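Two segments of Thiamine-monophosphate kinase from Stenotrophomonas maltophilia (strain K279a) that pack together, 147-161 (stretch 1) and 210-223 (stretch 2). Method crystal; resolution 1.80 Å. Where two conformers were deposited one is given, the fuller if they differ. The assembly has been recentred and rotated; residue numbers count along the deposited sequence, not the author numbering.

Stretch 1, residues 147-161: RGQALRRDRAQLGDD
Stretch 2 210-223: LGLRLRAFAHAAVD

Stretch 1 has no regular helix or strand. Stretch 2 opens as the end of a helix, turns through a loop and enters a strand that includes A221 and V222 and runs on past the stretch. The CA atoms come nearest at R153 and A220, 5.1 Å apart. Together the two sides bury 742 Å².

One backbone hydrogen bond joins the stretches: A221 N donates to R152 O at 3.0 Å, 156° at the hydrogen. The same oxygen takes a CA-H contact from A220 CA, 3.1 Å from R152 O. R152 N and H219 O do not meet directly. Water 1 accepts from R152 N at 2.9 Å and donates to H219 O at 2.7 Å, so both are satisfied. R152 (extended, -133/161; chi1 m, chi2 t, chi3 p) points its CB away and forms a salt bridge with D154, chi1 p. R152 NE reaches D154 OD1 and R152 NH2 reaches D154 OD2, each at 2.8 Å.

Q157 to D160 is a type II turn, closed by D160 N to Q157 O at 3.0 Å. G159 holds positive phi (86/-7). D160 (chi1 m) has its CB toward stretch 2, and its OD2 takes H219 ND1 at 2.9 Å, near the plane of the imidazole. A weak bond runs from H219 ND1 to D160 OD1, 3.0 Å. D160 OD2 also accepts from Q157 N at 2.9 Å, which ties the turn to the histidine (chi1 m). Q157 NE2 donates to R155 O at 3.2 Å.

At the other end, R215 (chi1 t, chi2 p, chi3 t) has its CB toward stretch 1. R215 NE donates to G148 O at 3.3 Å; R215 NH2 adds a weak bond to G148 O at 3.5 Å.

The apolar contact centres on L151 (m, t). L151 CD1 is 3.9 Å from L214 CB and 4.1 Å from A221 CB. V222 CG2 lies over one face of the R153 guanidinium, 3.7 Å from R153 NE.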

ATOM      1  N   ARG A 147      13.948 -18.909  -6.781  1.00 32.89           N
ATOM      2  CA  ARG A 147      13.885 -18.873  -8.238  1.00 34.53           C
ATOM      3  C   ARG A 147      13.016 -20.009  -8.768  1.00 35.49           C
ATOM      4  O   ARG A 147      13.227 -21.174  -8.427  1.00 31.36           O
ATOM      5  CB  ARG A 147      15.294 -18.962  -8.837  1.00 38.38           C
ATOM      6  N   GLY A 148      12.015 -19.655  -9.578  1.00 30.28           N
ATOM      7  CA  GLY A 148      11.127 -20.624 -10.193  1.00 30.79           C
ATOM      8  C   GLY A 148      10.163 -21.309  -9.255  1.00 35.99           C
ATOM      9  O   GLY A 148       9.453 -22.227  -9.679  1.00 37.52           O
ATOM     10  N   GLN A 149      10.113 -20.890  -7.995  1.00 26.33           N
ATOM     11  CA  GLN A 149       9.305 -21.546  -6.978  1.00 23.42           C
ATOM     12  C   GLN A 149       7.891 -20.993  -6.881  1.00 22.41           C
ATOM     13  O   GLN A 149       7.068 -21.595  -6.190  1.00 25.25           O
ATOM     14  CB  GLN A 149       9.971 -21.423  -5.605  1.00 27.03           C
ATOM     15  CG  GLN A 149      11.260 -22.226  -5.460  1.00 35.33           C
ATOM     16  CD  GLN A 149      10.990 -23.716  -5.497  1.00 45.39           C
ATOM     17  OE1 GLN A 149      11.241 -24.376  -6.511  1.00 39.88           O
ATOM     18  NE2 GLN A 149      10.455 -24.256  -4.394  1.00 34.17           N
ATOM     19  N   ALA A 150       7.599 -19.865  -7.526  1.00 20.64           N
ATOM     20  CA  ALA A 150       6.266 -19.281  -7.429  1.00 18.43           C
ATOM     21  C   ALA A 150       5.231 -20.197  -8.066  1.00 18.97           C
ATOM     22  O   ALA A 150       5.479 -20.813  -9.104  1.00 23.78           O
ATOM     23  CB  ALA A 150       6.224 -17.908  -8.104  1.00 20.89           C
ATOM     24  N   LEU A 151       4.077 -20.315  -7.421  1.00 18.26           N
ATOM     25  CA  LEU A 151       2.947 -20.980  -8.038  1.00 17.39           C
ATOM     26  C   LEU A 151       2.274 -20.034  -9.020  1.00 18.20           C
ATOM     27  O   LEU A 151       2.223 -18.812  -8.809  1.00 18.50           O
ATOM     28  CB  LEU A 151       1.922 -21.419  -6.993  1.00 19.54           C
ATOM     29  CG  LEU A 151       2.433 -22.385  -5.924  1.00 20.48           C
ATOM     30  CD1 LEU A 151       1.407 -22.463  -4.810  1.00 18.25           C
ATOM     31  CD2 LEU A 151       2.649 -23.732  -6.566  1.00 24.96           C
ATOM     32  N   ARG A 152       1.714 -20.617 -10.066  1.00 15.59           N
ATOM     33  CA  ARG A 152       1.150 -19.858 -11.176  1.00 19.57           C
ATOM     34  C   ARG A 152      -0.225 -20.407 -11.525  1.00 15.80           C
ATOM     35  O   ARG A 152      -0.576 -21.529 -11.157  1.00 17.70           O
ATOM     36  CB  ARG A 152       2.058 -19.914 -12.410  1.00 17.16           C
ATOM     37  CG  ARG A 152       3.411 -19.230 -12.218  1.00 17.31           C
ATOM     38  CD  ARG A 152       4.267 -19.421 -13.453  1.00 20.71           C
ATOM     39  NE  ARG A 152       3.627 -18.865 -14.646  1.00 21.78           N
ATOM     40  CZ  ARG A 152       3.778 -17.611 -15.072  1.00 22.40           C
ATOM     41  NH1 ARG A 152       4.542 -16.756 -14.402  1.00 28.24           N
ATOM     42  NH2 ARG A 152       3.162 -17.203 -16.180  1.00 22.88           N
ATOM     43  N   ARG A 153      -1.006 -19.588 -12.232  1.00 15.05           N
ATOM     44  CA  ARG A 153      -2.342 -19.973 -12.674  1.00 18.08           C
ATOM     45  C   ARG A 153      -2.364 -20.634 -14.044  1.00 19.79           C
ATOM     46  O   ARG A 153      -3.405 -21.183 -14.429  1.00 18.44           O
ATOM     47  CB  ARG A 153      -3.256 -18.747 -12.718  1.00 16.99           C
ATOM     48  CG  ARG A 153      -3.421 -18.014 -11.395  1.00 19.25           C
ATOM     49  CD  ARG A 153      -4.226 -16.735 -11.578  1.00 20.13           C
ATOM     50  NE  ARG A 153      -4.455 -16.064 -10.296  1.00 25.83           N
ATOM     51  CZ  ARG A 153      -5.248 -15.011 -10.139  1.00 34.46           C
ATOM     52  NH1 ARG A 153      -5.886 -14.499 -11.181  1.00 25.90           N
ATOM     53  NH2 ARG A 153      -5.406 -14.468  -8.934  1.00 31.89           N
ATOM     54  N   ASP A 154      -1.263 -20.586 -14.796  1.00 16.10           N
ATOM     55  CA  ASP A 154      -1.286 -20.934 -16.211  1.00 19.16           C
ATOM     56  C   ASP A 154      -0.667 -22.295 -16.508  1.00 20.65           C
ATOM     57  O   ASP A 154      -0.463 -22.633 -17.682  1.00 21.09           O
ATOM     58  CB  ASP A 154      -0.589 -19.839 -17.038  1.00 18.07           C
ATOM     59  CG  ASP A 154       0.899 -19.723 -16.734  1.00 25.71           C
ATOM     60  OD1 ASP A 154       1.338 -20.198 -15.675  1.00 22.34           O
ATOM     61  OD2 ASP A 154       1.642 -19.145 -17.554  1.00 22.46           O
ATOM     62  N   ARG A 155      -0.424 -23.123 -15.495  1.00 19.88           N
ATOM     63  CA  ARG A 155       0.318 -24.355 -15.724  1.00 19.84           C
ATOM     64  C   ARG A 155      -0.484 -25.612 -15.405  1.00 19.02           C
ATOM     65  O   ARG A 155       0.103 -26.681 -15.223  1.00 19.58           O
ATOM     66  CB  ARG A 155       1.628 -24.328 -14.934  1.00 30.56           C
ATOM     67  CG  ARG A 155       2.577 -23.259 -15.474  1.00 29.21           C
ATOM     68  CD  ARG A 155       3.966 -23.337 -14.891  1.00 45.94           C
ATOM     69  NE  ARG A 155       4.873 -22.431 -15.591  1.00 39.47           N
ATOM     70  CZ  ARG A 155       5.979 -21.917 -15.060  1.00 49.52           C
ATOM     71  NH1 ARG A 155       6.315 -22.203 -13.805  1.00 45.83           N
ATOM     72  NH2 ARG A 155       6.738 -21.099 -15.781  1.00 47.40           N
ATOM     73  N   ALA A 156      -1.808 -25.525 -15.369  1.00 16.28           N
ATOM     74  CA  ALA A 156      -2.602 -26.743 -15.258  1.00 16.09           C
ATOM     75  C   ALA A 156      -2.332 -27.636 -16.467  1.00 22.23           C
ATOM     76  O   ALA A 156      -2.107 -27.148 -17.574  1.00 18.44           O
ATOM     77  CB  ALA A 156      -4.087 -26.402 -15.162  1.00 15.97           C
ATOM     78  N   GLN A 157      -2.318 -28.953 -16.247  1.00 18.90           N
ATOM     79  CA  GLN A 157      -2.014 -29.926 -17.283  0.53 20.09           C
ATOM     80  C   GLN A 157      -3.225 -30.808 -17.535  1.00 18.12           C
ATOM     81  O   GLN A 157      -3.970 -31.129 -16.609  1.00 18.67           O
ATOM     82  CB  GLN A 157      -0.821 -30.809 -16.888  0.53 22.33           C
ATOM     83  CG  GLN A 157       0.468 -30.028 -16.729  0.53 19.46           C
ATOM     84  CD  GLN A 157       0.864 -29.342 -18.010  0.53 19.26           C
ATOM     85  OE1 GLN A 157       1.005 -29.990 -19.055  0.53 26.42           O
ATOM     86  NE2 GLN A 157       1.040 -28.023 -17.952  0.53 22.25           N
ATOM     87  N   LEU A 158      -3.404 -31.210 -18.793  1.00 17.21           N
ATOM     88  CA  LEU A 158      -4.451 -32.167 -19.116  1.00 18.60           C
ATOM     89  C   LEU A 158      -4.310 -33.410 -18.249  1.00 21.32           C
ATOM     90  O   LEU A 158      -3.201 -33.912 -18.034  1.00 18.14           O
ATOM     91  CB  LEU A 158      -4.382 -32.536 -20.607  1.00 16.08           C
ATOM     92  CG  LEU A 158      -4.599 -31.376 -21.589  1.00 26.36           C
ATOM     93  CD1 LEU A 158      -4.629 -31.873 -23.028  1.00 23.19           C
ATOM     94  CD2 LEU A 158      -5.875 -30.609 -21.281  1.00 24.50           C
ATOM     95  N   GLY A 159      -5.440 -33.905 -17.743  1.00 16.16           N
ATOM     96  CA  GLY A 159      -5.436 -35.034 -16.839  1.00 18.80           C
ATOM     97  C   GLY A 159      -5.246 -34.714 -15.363  1.00 18.54           C
ATOM     98  O   GLY A 159      -5.377 -35.626 -14.533  1.00 19.76           O
ATOM     99  N   ASP A 160      -4.959 -33.461 -14.997  1.00 18.43           N
ATOM    100  CA  ASP A 160      -4.802 -33.116 -13.585  1.00 16.18           C
ATOM    101  C   ASP A 160      -6.103 -33.342 -12.815  1.00 15.62           C
ATOM    102  O   ASP A 160      -7.203 -33.161 -13.345  1.00 16.74           O
ATOM    103  CB  ASP A 160      -4.401 -31.647 -13.418  1.00 15.28           C
ATOM    104  CG  ASP A 160      -2.933 -31.386 -13.695  1.00 18.04           C
ATOM    105  OD1 ASP A 160      -2.182 -32.350 -13.977  1.00 17.49           O
ATOM    106  OD2 ASP A 160      -2.534 -30.200 -13.618  1.00 17.31           O
ATOM    107  N   ASP A 161      -5.968 -33.712 -11.544  1.00 16.28           N
ATOM    108  CA  ASP A 161      -7.062 -33.540 -10.594  1.00 17.30           C
ATOM    109  C   ASP A 161      -7.154 -32.072 -10.180  1.00 18.58           C
ATOM    110  O   ASP A 161      -6.151 -31.362 -10.127  1.00 17.93           O
ATOM    111  CB  ASP A 161      -6.848 -34.382  -9.334  1.00 14.14           C
ATOM    112  CG  ASP A 161      -6.830 -35.873  -9.604  1.00 17.70           C
ATOM    113  OD1 ASP A 161      -7.616 -36.328 -10.457  1.00 17.50           O
ATOM    114  OD2 ASP A 161      -6.043 -36.598  -8.934  1.00 19.99           O
ATOM    115  N   LEU A 210      -0.131 -24.207   3.598  1.00 18.53           N
ATOM    116  CA  LEU A 210      -0.404 -25.009   2.407  1.00 15.81           C
ATOM    117  C   LEU A 210       0.295 -24.433   1.182  1.00 19.61           C
ATOM    118  O   LEU A 210       0.944 -25.161   0.421  1.00 17.00           O
ATOM    119  CB  LEU A 210      -1.905 -25.092   2.161  1.00 12.99           C
ATOM    120  CG  LEU A 210      -2.342 -25.800   0.872  1.00 14.02           C
ATOM    121  CD1 LEU A 210      -1.966 -27.265   0.883  1.00 16.29           C
ATOM    122  CD2 LEU A 210      -3.872 -25.666   0.758  1.00 14.26           C
ATOM    123  N   GLY A 211       0.173 -23.123   0.976  1.00 17.25           N
ATOM    124  CA  GLY A 211       0.785 -22.510  -0.193  1.00 17.96           C
ATOM    125  C   GLY A 211       2.274 -22.764  -0.274  1.00 20.68           C
ATOM    126  O   GLY A 211       2.816 -23.009  -1.357  1.00 21.52           O
ATOM    127  N   LEU A 212       2.944 -22.769   0.874  1.00 17.58           N
ATOM    128  CA  LEU A 212       4.383 -22.986   0.940  1.00 18.55           C
ATOM    129  C   LEU A 212       4.772 -24.429   0.706  1.00 25.63           C
ATOM    130  O   LEU A 212       5.964 -24.710   0.553  1.00 26.78           O
ATOM    131  CB  LEU A 212       4.921 -22.553   2.299  1.00 23.34           C
ATOM    132  CG  LEU A 212       4.969 -21.044   2.518  1.00 24.81           C
ATOM    133  CD1 LEU A 212       5.399 -20.788   3.928  1.00 24.57           C
ATOM    134  CD2 LEU A 212       5.941 -20.386   1.533  1.00 23.71           C
ATOM    135  N   ARG A 213       3.808 -25.346   0.693  1.00 18.25           N
ATOM    136  CA  ARG A 213       4.120 -26.736   0.414  1.00 18.70           C
ATOM    137  C   ARG A 213       3.675 -27.191  -0.961  1.00 18.53           C
ATOM    138  O   ARG A 213       4.205 -28.191  -1.459  1.00 23.17           O
ATOM    139  CB  ARG A 213       3.497 -27.641   1.475  1.00 23.31           C
ATOM    140  CG  ARG A 213       4.177 -27.432   2.825  1.00 32.39           C
ATOM    141  CD  ARG A 213       4.044 -28.630   3.715  1.00 31.88           C
ATOM    142  NE  ARG A 213       4.172 -28.220   5.099  1.00 34.07           N
ATOM    143  CZ  ARG A 213       3.931 -29.008   6.142  1.00 48.52           C
ATOM    144  NH1 ARG A 213       4.070 -28.520   7.368  1.00 41.30           N
ATOM    145  NH2 ARG A 213       3.549 -30.270   5.962  1.00 31.21           N
ATOM    146  N   LEU A 214       2.777 -26.442  -1.604  1.00 19.03           N
ATOM    147  CA  LEU A 214       2.150 -26.886  -2.850  1.00 17.11           C
ATOM    148  C   LEU A 214       3.130 -26.933  -4.015  1.00 18.96           C
ATOM    149  O   LEU A 214       2.908 -27.686  -4.971  1.00 20.80           O
ATOM    150  CB  LEU A 214       0.981 -25.964  -3.203  1.00 18.49           C
ATOM    151  CG  LEU A 214      -0.350 -26.287  -2.528  1.00 21.99           C
ATOM    152  CD1 LEU A 214      -1.438 -25.299  -2.930  1.00 18.73           C
ATOM    153  CD2 LEU A 214      -0.771 -27.698  -2.863  1.00 22.18           C
ATOM    154  N   ARG A 215       4.205 -26.145  -3.969  1.00 20.26           N
ATOM    155  CA  ARG A 215       5.147 -26.172  -5.083  1.00 26.89           C
ATOM    156  C   ARG A 215       5.690 -27.572  -5.283  1.00 26.65           C
ATOM    157  O   ARG A 215       5.963 -27.980  -6.420  1.00 25.64           O
ATOM    158  CB  ARG A 215       6.293 -25.182  -4.858  1.00 22.91           C
ATOM    159  CG  ARG A 215       7.363 -25.206  -5.966  1.00 32.63           C
ATOM    160  CD  ARG A 215       6.809 -24.752  -7.331  1.00 30.51           C
ATOM    161  NE  ARG A 215       7.870 -24.747  -8.342  1.00 35.85           N
ATOM    162  CZ  ARG A 215       8.176 -25.783  -9.121  1.00 48.72           C
ATOM    163  NH1 ARG A 215       7.492 -26.918  -9.027  1.00 46.93           N
ATOM    164  NH2 ARG A 215       9.165 -25.685 -10.000  1.00 43.38           N
ATOM    165  N   ALA A 216       5.816 -28.335  -4.193  1.00 20.92           N
ATOM    166  CA  ALA A 216       6.317 -29.695  -4.311  1.00 22.28           C
ATOM    167  C   ALA A 216       5.291 -30.667  -4.874  1.00 20.98           C
ATOM    168  O   ALA A 216       5.668 -31.794  -5.223  1.00 27.36           O
ATOM    169  CB  ALA A 216       6.798 -30.191  -2.945  1.00 25.20           C
ATOM    170  N   PHE A 217       4.016 -30.279  -4.981  1.00 21.70           N
ATOM    171  CA  PHE A 217       2.974 -31.239  -5.350  1.00 22.74           C
ATOM    172  C   PHE A 217       2.105 -30.798  -6.522  1.00 25.32           C
ATOM    173  O   PHE A 217       1.582 -31.643  -7.251  1.00 28.39           O
ATOM    174  CB  PHE A 217       2.033 -31.529  -4.158  1.00 23.37           C
ATOM    175  CG  PHE A 217       2.730 -32.040  -2.910  1.00 26.41           C
ATOM    176  CD1 PHE A 217       3.048 -31.171  -1.871  1.00 21.23           C
ATOM    177  CD2 PHE A 217       3.033 -33.386  -2.762  1.00 31.73           C
ATOM    178  CE1 PHE A 217       3.660 -31.627  -0.724  1.00 21.62           C
ATOM    179  CE2 PHE A 217       3.660 -33.849  -1.606  1.00 29.63           C
ATOM    180  CZ  PHE A 217       3.968 -32.972  -0.593  1.00 28.49           C
ATOM    181  N   ALA A 218       1.907 -29.499  -6.702  1.00 20.92           N
ATOM    182  CA  ALA A 218       0.851 -28.997  -7.565  1.00 20.67           C
ATOM    183  C   ALA A 218       1.427 -28.427  -8.853  1.00 20.90           C
ATOM    184  O   ALA A 218       2.618 -28.130  -8.947  1.00 24.04           O
ATOM    185  CB  ALA A 218       0.028 -27.918  -6.851  1.00 21.58           C
ATOM    186  N   HIS A 219       0.560 -28.278  -9.848  1.00 18.58           N
ATOM    187  CA  HIS A 219       0.914 -27.670 -11.125  1.00 18.05           C
ATOM    188  C   HIS A 219       0.476 -26.220 -11.234  1.00 22.60           C
ATOM    189  O   HIS A 219       1.199 -25.396 -11.809  1.00 24.54           O
ATOM    190  CB  HIS A 219       0.282 -28.461 -12.275  1.00 15.41           C
ATOM    191  CG  HIS A 219       0.953 -29.770 -12.550  1.00 17.48           C
ATOM    192  ND1 HIS A 219       0.314 -30.812 -13.189  1.00 18.93           N
ATOM    193  CD2 HIS A 219       2.213 -30.197 -12.305  1.00 20.29           C
ATOM    194  CE1 HIS A 219       1.146 -31.834 -13.304  1.00 20.23           C
ATOM    195  NE2 HIS A 219       2.309 -31.481 -12.787  1.00 22.81           N
ATOM    196  N   ALA A 220      -0.710 -25.903 -10.723  1.00 21.74           N
ATOM    197  CA  ALA A 220      -1.272 -24.564 -10.803  1.00 15.31           C
ATOM    198  C   ALA A 220      -2.109 -24.326  -9.559  1.00 14.48           C
ATOM    199  O   ALA A 220      -2.603 -25.270  -8.937  1.00 17.07           O
ATOM    200  CB  ALA A 220      -2.116 -24.384 -12.067  1.00 20.07           C
ATOM    201  N   ALA A 221      -2.268 -23.058  -9.199  1.00 12.63           N
ATOM    202  CA  ALA A 221      -3.045 -22.726  -8.014  1.00 12.83           C
ATOM    203  C   ALA A 221      -3.646 -21.336  -8.166  1.00 14.08           C
ATOM    204  O   ALA A 221      -3.146 -20.498  -8.914  1.00 12.70           O
ATOM    205  CB  ALA A 221      -2.177 -22.784  -6.737  1.00 14.61           C
ATOM    206  N   VAL A 222      -4.711 -21.093  -7.405  1.00 13.39           N
ATOM    207  CA  VAL A 222      -5.362 -19.791  -7.359  1.00 14.28           C
ATOM    208  C   VAL A 222      -6.032 -19.699  -6.001  1.00 15.05           C
ATOM    209  O   VAL A 222      -6.412 -20.714  -5.423  1.00 14.25           O
ATOM    210  CB  VAL A 222      -6.373 -19.637  -8.528  1.00 14.42           C
ATOM    211  CG1 VAL A 222      -7.523 -20.651  -8.399  1.00 16.31           C
ATOM    212  CG2 VAL A 222      -6.922 -18.230  -8.585  1.00 21.07           C
ATOM    213  N   ASP A 223      -6.174 -18.486  -5.469  1.00 14.55           N
ATOM    214  CA  ASP A 223      -6.970 -18.410  -4.258  1.00 18.95           C
ATOM    215  C   ASP A 223      -8.421 -18.106  -4.608  1.00 16.04           C
ATOM    216  O   ASP A 223      -8.723 -17.461  -5.622  1.00 18.04           O
ATOM    217  CB  ASP A 223      -6.382 -17.441  -3.221  1.00 21.63           C
ATOM    218  CG  ASP A 223      -6.683 -16.008  -3.486  1.00 26.89           C
ATOM    219  OD1 ASP A 223      -6.719 -15.616  -4.672  1.00 25.14           O
ATOM    220  OD2 ASP A 223      -6.834 -15.261  -2.465  1.00 27.16           O
TER
HETATM  221  O   HOH W   1       2.547 -23.340 -10.746  1.00 25.91           O